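PDB 6AGH: calcium uptake protein 2, mitochondrial from Homo sapiens, which probably regulates calcium entry through the mitochondrial calcium uniporter as an EF-hand protein of the MICU family, seen here in its calcium-free state. Local coordinates for residues L37-E42 and L68-I73; E74-G79 and N172-M177; Y104-T109 and K143-Q148; M219-F224 and E246-G251. All coordinates share one frame; numbering follows the deposited sequence.

Contact 1: residues L37-E42 and L68-I73; sequences LEHEGE and LTKKDI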
# COMPACT_ATOMS: atom_id res chain seq x y z
N LEU A 37 28.85 -25.78 0.63
CA LEU A 37 30.21 -25.39 0.97
C LEU A 37 30.29 -25.00 2.44
O LEU A 37 29.28 -24.69 3.09
CB LEU A 37 30.72 -24.26 0.08
CG LEU A 37 30.79 -24.60 -1.41
CD1 LEU A 37 31.70 -23.64 -2.15
CD2 LEU A 37 31.29 -26.02 -1.61
N GLU A 38 31.52 -25.05 2.96
CA GLU A 38 31.87 -24.67 4.32
C GLU A 38 33.27 -24.13 4.38
O GLU A 38 34.11 -24.53 3.65
CB GLU A 38 31.72 -25.82 5.28
CG GLU A 38 32.33 -25.57 6.65
CD GLU A 38 33.58 -26.38 6.89
OE1 GLU A 38 33.59 -27.57 6.54
OE2 GLU A 38 34.56 -25.86 7.46
N HIS A 39 33.49 -23.17 5.25
CA HIS A 39 34.79 -22.60 5.45
C HIS A 39 34.91 -21.89 6.77
O HIS A 39 34.29 -20.88 6.97
CB HIS A 39 35.15 -21.66 4.34
CG HIS A 39 36.39 -20.86 4.59
ND1 HIS A 39 36.47 -19.97 5.62
CD2 HIS A 39 37.56 -20.78 3.93
CE1 HIS A 39 37.65 -19.39 5.60
NE2 HIS A 39 38.33 -19.86 4.58
N GLU A 40 35.76 -22.38 7.62
CA GLU A 40 35.98 -21.74 8.89
C GLU A 40 34.79 -21.91 9.73
O GLU A 40 34.69 -21.26 10.73
CB GLU A 40 36.24 -20.27 8.73
CG GLU A 40 37.52 -19.90 7.99
CD GLU A 40 38.80 -20.45 8.61
OE1 GLU A 40 38.90 -20.45 9.85
OE2 GLU A 40 39.71 -20.87 7.88
N GLY A 41 33.90 -22.80 9.38
CA GLY A 41 32.71 -23.01 10.16
C GLY A 41 31.43 -22.30 9.77
O GLY A 41 30.42 -22.49 10.42
N GLU A 42 31.45 -21.50 8.72
CA GLU A 42 30.22 -20.88 8.26
C GLU A 42 29.99 -21.39 6.86
O GLU A 42 30.81 -21.27 6.00
CB GLU A 42 30.23 -19.37 8.40
CG GLU A 42 29.82 -18.86 9.79
CD GLU A 42 28.32 -18.93 10.11
OE1 GLU A 42 27.51 -18.53 9.28
OE2 GLU A 42 27.93 -19.36 11.21
N LEU A 68 35.60 -25.04 1.45
CA LEU A 68 35.88 -24.08 0.39
C LEU A 68 37.37 -24.00 0.08
O LEU A 68 38.22 -24.04 0.98
CB LEU A 68 35.34 -22.70 0.78
CG LEU A 68 35.68 -21.47 -0.05
CD1 LEU A 68 35.01 -21.52 -1.42
CD2 LEU A 68 35.25 -20.21 0.70
N THR A 69 37.68 -23.90 -1.21
CA THR A 69 39.04 -23.84 -1.73
C THR A 69 39.18 -22.61 -2.61
O THR A 69 38.21 -21.90 -2.89
CB THR A 69 39.39 -25.10 -2.54
OG1 THR A 69 38.69 -25.06 -3.79
CG2 THR A 69 38.99 -26.36 -1.79
N LYS A 70 40.42 -22.35 -3.05
CA LYS A 70 40.69 -21.16 -3.85
C LYS A 70 40.27 -21.33 -5.31
O LYS A 70 40.02 -20.33 -6.01
CB LYS A 70 42.17 -20.79 -3.75
CG LYS A 70 42.72 -20.77 -2.32
CD LYS A 70 41.80 -20.02 -1.36
CE LYS A 70 41.86 -20.60 0.05
NZ LYS A 70 40.55 -20.52 0.75
N LYS A 71 40.17 -22.57 -5.78
CA LYS A 71 39.58 -22.79 -7.09
C LYS A 71 38.10 -22.42 -7.08
O LYS A 71 37.55 -22.03 -8.12
CB LYS A 71 39.79 -24.24 -7.51
CG LYS A 71 39.27 -24.60 -8.90
CD LYS A 71 39.58 -26.04 -9.22
CE LYS A 71 39.04 -26.37 -10.59
NZ LYS A 71 39.30 -27.78 -10.98
N ASP A 72 37.45 -22.51 -5.92
CA ASP A 72 36.04 -22.14 -5.84
C ASP A 72 35.83 -20.63 -5.85
O ASP A 72 34.85 -20.14 -6.42
CB ASP A 72 35.41 -22.77 -4.60
CG ASP A 72 35.16 -24.26 -4.76
OD1 ASP A 72 34.88 -24.68 -5.90
OD2 ASP A 72 35.25 -25.00 -3.75
N ILE A 73 36.72 -19.87 -5.21
CA ILE A 73 36.60 -18.42 -5.30
C ILE A 73 36.91 -17.96 -6.72
O ILE A 73 36.18 -17.13 -7.29
CB ILE A 73 37.46 -17.70 -4.25
CG1 ILE A 73 38.90 -18.22 -4.25
CG2 ILE A 73 36.82 -17.83 -2.86
CD1 ILE A 73 39.91 -17.14 -4.06

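Contact 2: residues E74-G79 and N172-M177; sequences EDTLSG and NTTLQM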
# COMPACT_ATOMS: atom_id res chain seq x y z
N GLU A 74 37.97 -18.50 -7.34
CA GLU A 74 38.23 -18.13 -8.73
C GLU A 74 37.07 -18.54 -9.64
O GLU A 74 36.76 -17.84 -10.61
CB GLU A 74 39.54 -18.77 -9.21
N ASP A 75 36.40 -19.65 -9.32
CA ASP A 75 35.18 -20.02 -10.04
C ASP A 75 34.06 -19.01 -9.80
O ASP A 75 33.28 -18.72 -10.72
CB ASP A 75 34.72 -21.42 -9.63
CG ASP A 75 35.39 -22.51 -10.44
OD1 ASP A 75 36.05 -22.19 -11.45
OD2 ASP A 75 35.25 -23.69 -10.06
N THR A 76 33.98 -18.45 -8.59
CA THR A 76 33.00 -17.40 -8.32
C THR A 76 33.25 -16.20 -9.22
O THR A 76 32.30 -15.57 -9.70
CB THR A 76 33.06 -16.99 -6.85
OG1 THR A 76 32.85 -18.14 -6.02
CG2 THR A 76 31.99 -15.95 -6.54
N LEU A 77 34.52 -15.86 -9.43
CA LEU A 77 34.84 -14.74 -10.32
C LEU A 77 34.44 -15.07 -11.76
O LEU A 77 33.71 -14.30 -12.41
CB LEU A 77 36.33 -14.41 -10.23
CG LEU A 77 36.77 -12.95 -10.40
CD1 LEU A 77 38.29 -12.86 -10.26
CD2 LEU A 77 36.26 -12.21 -11.68
N SER A 78 34.89 -16.22 -12.26
CA SER A 78 34.64 -16.58 -13.66
C SER A 78 33.14 -16.67 -13.97
O SER A 78 32.70 -16.19 -15.02
CB SER A 78 35.34 -17.90 -13.98
OG SER A 78 35.13 -18.31 -15.32
N GLY A 79 32.37 -17.30 -13.09
CA GLY A 79 30.93 -17.45 -13.33
C GLY A 79 30.21 -16.14 -13.51
O GLY A 79 29.47 -15.95 -14.48
N ASN A 172 34.65 -12.68 -0.35
CA ASN A 172 33.76 -11.84 -1.15
C ASN A 172 32.86 -12.74 -1.99
O ASN A 172 33.34 -13.65 -2.68
CB ASN A 172 34.56 -10.84 -2.01
CG ASN A 172 35.17 -11.46 -3.25
OD1 ASN A 172 35.63 -12.60 -3.24
ND2 ASN A 172 35.19 -10.69 -4.33
N THR A 173 31.56 -12.53 -1.87
CA THR A 173 30.57 -13.45 -2.42
C THR A 173 30.17 -13.03 -3.84
O THR A 173 30.71 -12.09 -4.42
CB THR A 173 29.35 -13.51 -1.51
OG1 THR A 173 28.87 -12.19 -1.27
CG2 THR A 173 29.71 -14.16 -0.19
N THR A 174 29.20 -13.76 -4.39
CA THR A 174 28.69 -13.43 -5.72
C THR A 174 28.00 -12.07 -5.72
O THR A 174 28.20 -11.27 -6.64
CB THR A 174 27.72 -14.51 -6.20
OG1 THR A 174 28.38 -15.78 -6.20
CG2 THR A 174 27.23 -14.20 -7.61
N LEU A 175 27.18 -11.80 -4.70
CA LEU A 175 26.44 -10.54 -4.68
C LEU A 175 27.37 -9.35 -4.51
O LEU A 175 27.14 -8.28 -5.10
CB LEU A 175 25.39 -10.56 -3.57
CG LEU A 175 24.25 -11.57 -3.76
CD1 LEU A 175 23.24 -11.46 -2.62
CD2 LEU A 175 23.58 -11.38 -5.11
N GLN A 176 28.43 -9.50 -3.71
CA GLN A 176 29.40 -8.42 -3.56
C GLN A 176 30.12 -8.13 -4.87
O GLN A 176 30.29 -6.96 -5.25
CB GLN A 176 30.40 -8.76 -2.46
CG GLN A 176 29.76 -8.90 -1.08
CD GLN A 176 30.73 -9.42 -0.04
OE1 GLN A 176 31.94 -9.20 -0.13
NE2 GLN A 176 30.21 -10.12 0.97
N MET A 177 30.53 -9.18 -5.59
CA MET A 177 31.20 -8.97 -6.87
C MET A 177 30.25 -8.46 -7.94
O MET A 177 30.69 -7.79 -8.89
CB MET A 177 31.84 -10.27 -7.38
CG MET A 177 33.05 -10.79 -6.65
SD MET A 177 33.71 -12.20 -7.56
CE MET A 177 34.37 -13.22 -6.24

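Contact 3: residues Y104-T109 and K143-Q148; sequences YLFLLT and KIISKQ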
# COMPACT_ATOMS: atom_id res chain seq x y z
N TYR A 104 21.46 -14.97 1.83
CA TYR A 104 20.37 -15.87 1.50
C TYR A 104 19.05 -15.37 2.08
O TYR A 104 18.01 -15.44 1.42
CB TYR A 104 20.70 -17.28 1.98
CG TYR A 104 19.50 -18.18 2.24
CD1 TYR A 104 18.86 -18.83 1.20
CD2 TYR A 104 19.04 -18.38 3.53
CE1 TYR A 104 17.78 -19.66 1.43
CE2 TYR A 104 17.96 -19.21 3.78
CZ TYR A 104 17.33 -19.84 2.73
OH TYR A 104 16.26 -20.66 2.97
N LEU A 105 19.08 -14.85 3.31
CA LEU A 105 17.89 -14.19 3.84
C LEU A 105 17.56 -12.94 3.04
O LEU A 105 16.38 -12.63 2.81
CB LEU A 105 18.09 -13.83 5.31
CG LEU A 105 18.49 -14.93 6.29
CD1 LEU A 105 18.78 -14.34 7.66
CD2 LEU A 105 17.41 -16.00 6.37
N PHE A 106 18.59 -12.20 2.61
CA PHE A 106 18.41 -11.04 1.75
C PHE A 106 17.65 -11.42 0.47
O PHE A 106 16.62 -10.81 0.14
CB PHE A 106 19.79 -10.46 1.43
CG PHE A 106 19.78 -9.32 0.47
CD1 PHE A 106 19.49 -8.04 0.91
CD2 PHE A 106 20.11 -9.51 -0.86
CE1 PHE A 106 19.49 -6.98 0.03
CE2 PHE A 106 20.11 -8.45 -1.74
CZ PHE A 106 19.81 -7.19 -1.30
N LEU A 107 18.14 -12.43 -0.25
CA LEU A 107 17.46 -12.87 -1.47
C LEU A 107 16.07 -13.40 -1.17
O LEU A 107 15.16 -13.24 -1.99
CB LEU A 107 18.30 -13.93 -2.18
CG LEU A 107 19.69 -13.49 -2.64
CD1 LEU A 107 20.57 -14.71 -2.91
CD2 LEU A 107 19.60 -12.61 -3.87
N LEU A 108 15.88 -14.05 -0.02
CA LEU A 108 14.54 -14.50 0.35
C LEU A 108 13.59 -13.32 0.55
O LEU A 108 12.41 -13.40 0.22
CB LEU A 108 14.59 -15.36 1.62
CG LEU A 108 14.96 -16.83 1.41
CD1 LEU A 108 14.66 -17.63 2.67
CD2 LEU A 108 14.20 -17.40 0.22
N THR A 109 14.11 -12.20 1.08
CA THR A 109 13.26 -11.04 1.30
C THR A 109 12.99 -10.29 0.00
O THR A 109 11.93 -9.67 -0.14
CB THR A 109 13.93 -10.11 2.32
OG1 THR A 109 14.03 -10.77 3.59
CG2 THR A 109 13.15 -8.82 2.50
N LYS A 143 22.55 -7.21 7.94
CA LYS A 143 22.49 -7.37 9.39
C LYS A 143 21.12 -6.98 9.91
O LYS A 143 20.56 -7.66 10.77
CB LYS A 143 23.60 -6.58 10.08
CG LYS A 143 25.01 -6.97 9.64
CD LYS A 143 26.05 -6.44 10.61
CE LYS A 143 27.46 -6.49 10.04
NZ LYS A 143 28.41 -7.14 11.00
N ILE A 144 20.55 -5.89 9.38
CA ILE A 144 19.24 -5.44 9.85
C ILE A 144 18.16 -6.44 9.47
O ILE A 144 17.33 -6.82 10.30
CB ILE A 144 18.92 -4.04 9.30
CG1 ILE A 144 20.00 -3.04 9.71
CG2 ILE A 144 17.55 -3.57 9.77
CD1 ILE A 144 19.93 -1.72 8.96
N ILE A 145 18.17 -6.90 8.22
CA ILE A 145 17.21 -7.94 7.83
C ILE A 145 17.49 -9.23 8.58
O ILE A 145 16.57 -9.98 8.92
CB ILE A 145 17.25 -8.14 6.30
CG1 ILE A 145 16.53 -6.99 5.59
CG2 ILE A 145 16.62 -9.47 5.90
CD1 ILE A 145 17.02 -6.77 4.17
N SER A 146 18.77 -9.50 8.89
CA SER A 146 19.13 -10.74 9.58
C SER A 146 18.55 -10.79 10.99
O SER A 146 17.92 -11.78 11.38
CB SER A 146 20.65 -10.88 9.62
OG SER A 146 21.05 -11.79 10.63
N LYS A 147 18.75 -9.73 11.78
CA LYS A 147 18.25 -9.75 13.15
C LYS A 147 16.73 -9.63 13.20
O LYS A 147 16.09 -10.16 14.12
CB LYS A 147 18.92 -8.63 13.95
CG LYS A 147 18.04 -7.96 15.01
CD LYS A 147 18.57 -6.59 15.33
CE LYS A 147 18.38 -5.67 14.14
NZ LYS A 147 17.00 -5.11 14.10
N GLN A 148 16.14 -8.95 12.22
CA GLN A 148 14.69 -8.87 12.10
C GLN A 148 14.11 -10.24 11.78
O GLN A 148 14.77 -11.09 11.18
CB GLN A 148 14.29 -7.86 11.03

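Contact 4: residues M219-F224 and E246-G251; sequences MRKEDF and EKLSAG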
# COMPACT_ATOMS: atom_id res chain seq x y z
N MET A 219 1.88 -25.25 -20.69
CA MET A 219 1.31 -25.70 -19.42
C MET A 219 -0.18 -25.93 -19.61
O MET A 219 -0.93 -24.99 -19.89
CB MET A 219 1.58 -24.67 -18.33
CG MET A 219 0.95 -24.93 -16.99
SD MET A 219 1.09 -23.42 -16.01
CE MET A 219 1.47 -24.06 -14.39
N ARG A 220 -0.62 -27.19 -19.48
CA ARG A 220 -2.04 -27.48 -19.60
C ARG A 220 -2.82 -26.76 -18.51
O ARG A 220 -2.32 -26.52 -17.41
CB ARG A 220 -2.30 -28.99 -19.51
CG ARG A 220 -1.59 -29.83 -20.54
CD ARG A 220 -1.72 -31.31 -20.18
NE ARG A 220 -1.27 -31.57 -18.82
CZ ARG A 220 -1.48 -32.70 -18.16
NH1 ARG A 220 -2.14 -33.70 -18.75
NH2 ARG A 220 -1.04 -32.85 -16.92
N LYS A 221 -4.07 -26.39 -18.84
CA LYS A 221 -4.89 -25.65 -17.88
C LYS A 221 -5.07 -26.40 -16.57
O LYS A 221 -5.26 -25.77 -15.52
CB LYS A 221 -6.24 -25.27 -18.50
CG LYS A 221 -6.14 -24.72 -19.92
CD LYS A 221 -7.41 -23.97 -20.32
CE LYS A 221 -8.52 -24.88 -20.82
NZ LYS A 221 -9.48 -24.11 -21.66
N GLU A 222 -5.01 -27.73 -16.59
CA GLU A 222 -5.11 -28.47 -15.34
C GLU A 222 -3.83 -28.33 -14.51
O GLU A 222 -3.89 -28.41 -13.28
CB GLU A 222 -5.43 -29.94 -15.59
CG GLU A 222 -4.63 -30.60 -16.70
CD GLU A 222 -4.84 -32.10 -16.74
OE1 GLU A 222 -4.45 -32.79 -15.77
OE2 GLU A 222 -5.40 -32.60 -17.74
N ASP A 223 -2.68 -28.13 -15.16
CA ASP A 223 -1.47 -27.86 -14.39
C ASP A 223 -1.44 -26.43 -13.86
O ASP A 223 -0.86 -26.19 -12.79
CB ASP A 223 -0.22 -28.11 -15.25
CG ASP A 223 -0.22 -29.47 -15.91
OD1 ASP A 223 -0.58 -30.46 -15.23
OD2 ASP A 223 0.16 -29.56 -17.10
N PHE A 224 -2.09 -25.49 -14.54
CA PHE A 224 -2.27 -24.16 -13.97
C PHE A 224 -3.23 -24.20 -12.79
O PHE A 224 -3.00 -23.52 -11.78
CB PHE A 224 -2.78 -23.18 -15.02
CG PHE A 224 -2.97 -21.78 -14.49
CD1 PHE A 224 -1.87 -20.96 -14.27
CD2 PHE A 224 -4.23 -21.30 -14.20
CE1 PHE A 224 -2.04 -19.68 -13.78
CE2 PHE A 224 -4.41 -20.02 -13.71
CZ PHE A 224 -3.31 -19.20 -13.50
N GLU A 246 -14.55 -32.26 -13.76
CA GLU A 246 -15.61 -32.59 -14.68
C GLU A 246 -15.85 -31.57 -15.76
O GLU A 246 -16.21 -31.97 -16.88
CB GLU A 246 -16.93 -32.80 -13.91
CG GLU A 246 -16.82 -33.68 -12.71
CD GLU A 246 -18.15 -33.79 -12.03
OE1 GLU A 246 -19.07 -34.35 -12.66
OE2 GLU A 246 -18.30 -33.29 -10.89
N LYS A 247 -15.63 -30.27 -15.51
CA LYS A 247 -15.97 -29.28 -16.53
C LYS A 247 -14.81 -28.39 -16.97
O LYS A 247 -15.04 -27.44 -17.73
CB LYS A 247 -17.13 -28.42 -16.02
CG LYS A 247 -18.22 -29.24 -15.37
CD LYS A 247 -19.29 -28.39 -14.69
CE LYS A 247 -20.59 -29.20 -14.59
NZ LYS A 247 -20.46 -30.31 -13.58
N LEU A 248 -13.58 -28.68 -16.57
CA LEU A 248 -12.43 -28.04 -17.21
C LEU A 248 -11.91 -28.94 -18.33
O LEU A 248 -11.43 -30.05 -18.07
CB LEU A 248 -11.32 -27.76 -16.20
CG LEU A 248 -10.12 -27.01 -16.78
CD1 LEU A 248 -10.57 -25.74 -17.49
CD2 LEU A 248 -9.08 -26.68 -15.72
N SER A 249 -12.01 -28.46 -19.56
CA SER A 249 -11.60 -29.21 -20.73
C SER A 249 -10.18 -28.82 -21.12
O SER A 249 -9.67 -27.76 -20.73
CB SER A 249 -12.55 -28.97 -21.90
OG SER A 249 -12.20 -27.79 -22.61
N ALA A 250 -9.54 -29.68 -21.90
CA ALA A 250 -8.25 -29.37 -22.48
C ALA A 250 -8.45 -28.71 -23.84
O ALA A 250 -9.08 -29.29 -24.73
CB ALA A 250 -7.40 -30.64 -22.63
N GLY A 251 -7.98 -27.47 -23.96
CA GLY A 251 -8.06 -26.77 -25.23
C GLY A 251 -6.71 -26.19 -25.59
O GLY A 251 -5.79 -26.92 -25.97

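Contact 1: residues L37-E42 and L68-I73
Leu-68 docks against Leu-37, Glu-38 and His-39 through one backbone bond and a small apolar patch. The polar tie runs from Leu-68 N to Glu-38 O, 2.7 Å, with an N-H...O angle of 150°. The apolar contacts divide between the two branches of Leu-68. Its CD1 meets Leu-37 CD1 at 4.0 Å, the two side chains crossing at about a right angle, while CD2 lies 3.9 Å from His-39 CB. The backbone at His-39 directs CB toward the other segment, 3.7 Å from Leu-68 CB; a chi1 of 170°, with CG anti to the backbone N, then brings the imidazole alongside, His-39 CD2 lying 4.0 Å from Leu-68 CD2. Charged groups touch the patch lightly: Asp-72 OD2 is 4.1 Å from Leu-37 CD1, and Lys-70 NZ comes up at the imidazole edge, 4.4 Å from His-39 CD2. His-39 to Glu-42 forms a type I' turn that joins strands 37-39 and 42-44 in a tight hairpin. The Leu-68 N bond carries the parallel pairing of strands 37-39 and 66-67 one step further, just before Thr-69, at the N-cap position of helix 70-81; Leu-98 packs on both Leu-37 and Leu-68.

Contact 2: residues E74-G79 and N172-M177
Thr-76 and Met-177 meet because each torsion turns a methyl toward the other helix. In Thr-76 a chi1 of -57° folds OG1 back beside its own N, where it bonds Asp-72 O one turn earlier, and sends CG2 outward. Met-177 runs extended through chi2 (-173°) and then bends at chi3 (-147°), which lays CE against Thr-76 CG2 at 3.6 Å, the two side chains at about a right angle. CE also lies 4.0 Å from Thr-76 CB. The sulfur goes to the next residue along: Met-177 SD is 3.9 Å from Leu-77 CA and 4.2 Å from Leu-77 CG, alongside the backbone of helix 70-81. Thr-76 CG2 has a second neighbour in Thr-174 OG1, 3.6 Å away, an oxygen already bonded to Leu-98 N. Thr-173 stands at the N-cap of helix 174-179, so the contact joins the first turn of that helix to the middle of helix 70-81. An alanine in place of Met-177 would remove SD and CE and would probably open a gap over Thr-76 CG2 and the Leu-77 backbone. No hydrogen bond crosses here: Thr-76 OG1 is bonded to Asp-72 O within its helix and Thr-174 OG1 to Leu-98 N, and what meets is mainly methyl and thioether surface beside an already bonded hydroxyl, consistent with cohesion mostly by burial and dispersion.

Contact 3: residues Y104-T109 and K143-Q148
Leu-105 O, approached by Ile-145 CG2 from the other helix at 4.4 Å, is gripped twice from within its own helix. Thr-109 OG1 donates to it at 3.1 Å and Thr-109 N at 2.9 Å, arriving from opposite faces of the carbonyl plane. The hydroxyl donor is tilted 34° from that plane. A chi1 of -64° places OG1 of Thr-109 for this bond, and the same oxygen lies 3.7 Å from Ile-145 CG2, the side chains crossing obliquely. Ile-145 is the central wedge: CG2 faces Thr-109 and the Leu-105 carbonyl, while CD1 reaches Phe-106 CD1 at 4.3 Å, oblique to a ring that also meets Phe-138 edge-to-face. On the flank, Leu-105 CD1 touches Ser-146 CA at 4.1 Å. The short helix axes cross at 82°, 9.4 Å apart. Helix 135-147 follows helix 116-125 across a loop whose short strand 132-133 pairs with 188-189, the arrangement of an EF hand with 135-147 as exiting helix; near its end Lys-147 bonds Ser-280 of the second subunit. With an alanine in place of Thr-109, Leu-105 O would probably be left with the backbone N-H alone and Ile-145 CG2 would lose the hydroxyl it packs against. The threonine hydroxyl is spent inside its helix, so toward Ile-145 it acts as packing surface, and helix 101-112 meets helix 135-147 without any hydrogen bond between the two segments.

Contact 4: residues M219-F224 and E246-G251
Lys-221 passes over Leu-248, the lysine using its aliphatic chain rather than its charge. Lys-221 starts with CG beside its own N, runs extended through chi2 and bends at chi3 (-83°), which carries CE to 4.0 Å from Leu-248 CD1 and past the carbonyl of Ser-249. Its NZ is 3.8 Å from Ser-249 O and finds its strong partner in Asp-309 of helix 305-314, with a salt bridge. In Leu-248 a chi1 of -176° swings CG toward helix 221-228 and a chi2 of 53° parts the methyls: CD1 takes the lysine chain and CD2 sits 3.9 Å from Lys-221 O, on the first turn of that helix. Thr-310 also touches both side chains. Met-219 pairs through its backbone with Ile-254, and helix 221-228 begins right after Arg-220; this resembles the short strand pairing and exiting helix of a degenerate EF-hand pair, in which 246-251 would lead from an entering helix into the second loop. Arg-220, the N-cap residue, folds over that first turn. It grips Asp-223 side-on, NE to OD2 and NH2 to OD1, each at 3.0 Å, with OD2 in the guanidinium plane and OD1 using its syn lone pair. Glu-222 CD lies 3.6 Å above the centre of the same Arg-220 guanidinium, while Glu-222 OE2 meets Arg-220 NH1 through charge alone, well out of plane.

Contacts 1 and 2 share helix 70-81, the first at its N-terminal turn and the second further along, with centres 12 Å apart. Contact 2 closes a long loop of chain within which contact 3 is nested, and the two touch: Leu-175 CD1 of 172-177 packs on Leu-107 CD2 at 4.0 Å and on Phe-106 CD2 at 4.1 Å. Contacts 1 and 3 do not touch, their nearest atoms being about 9 Å apart. Contact 4 lies on the opposite side of the chain's centre, its centre 39 to 47 Å from the others. Contacts 3 and 4 both involve helices of probable EF-hand-like units, about 20 Å apart at their nearest atoms, in a structure determined without calcium.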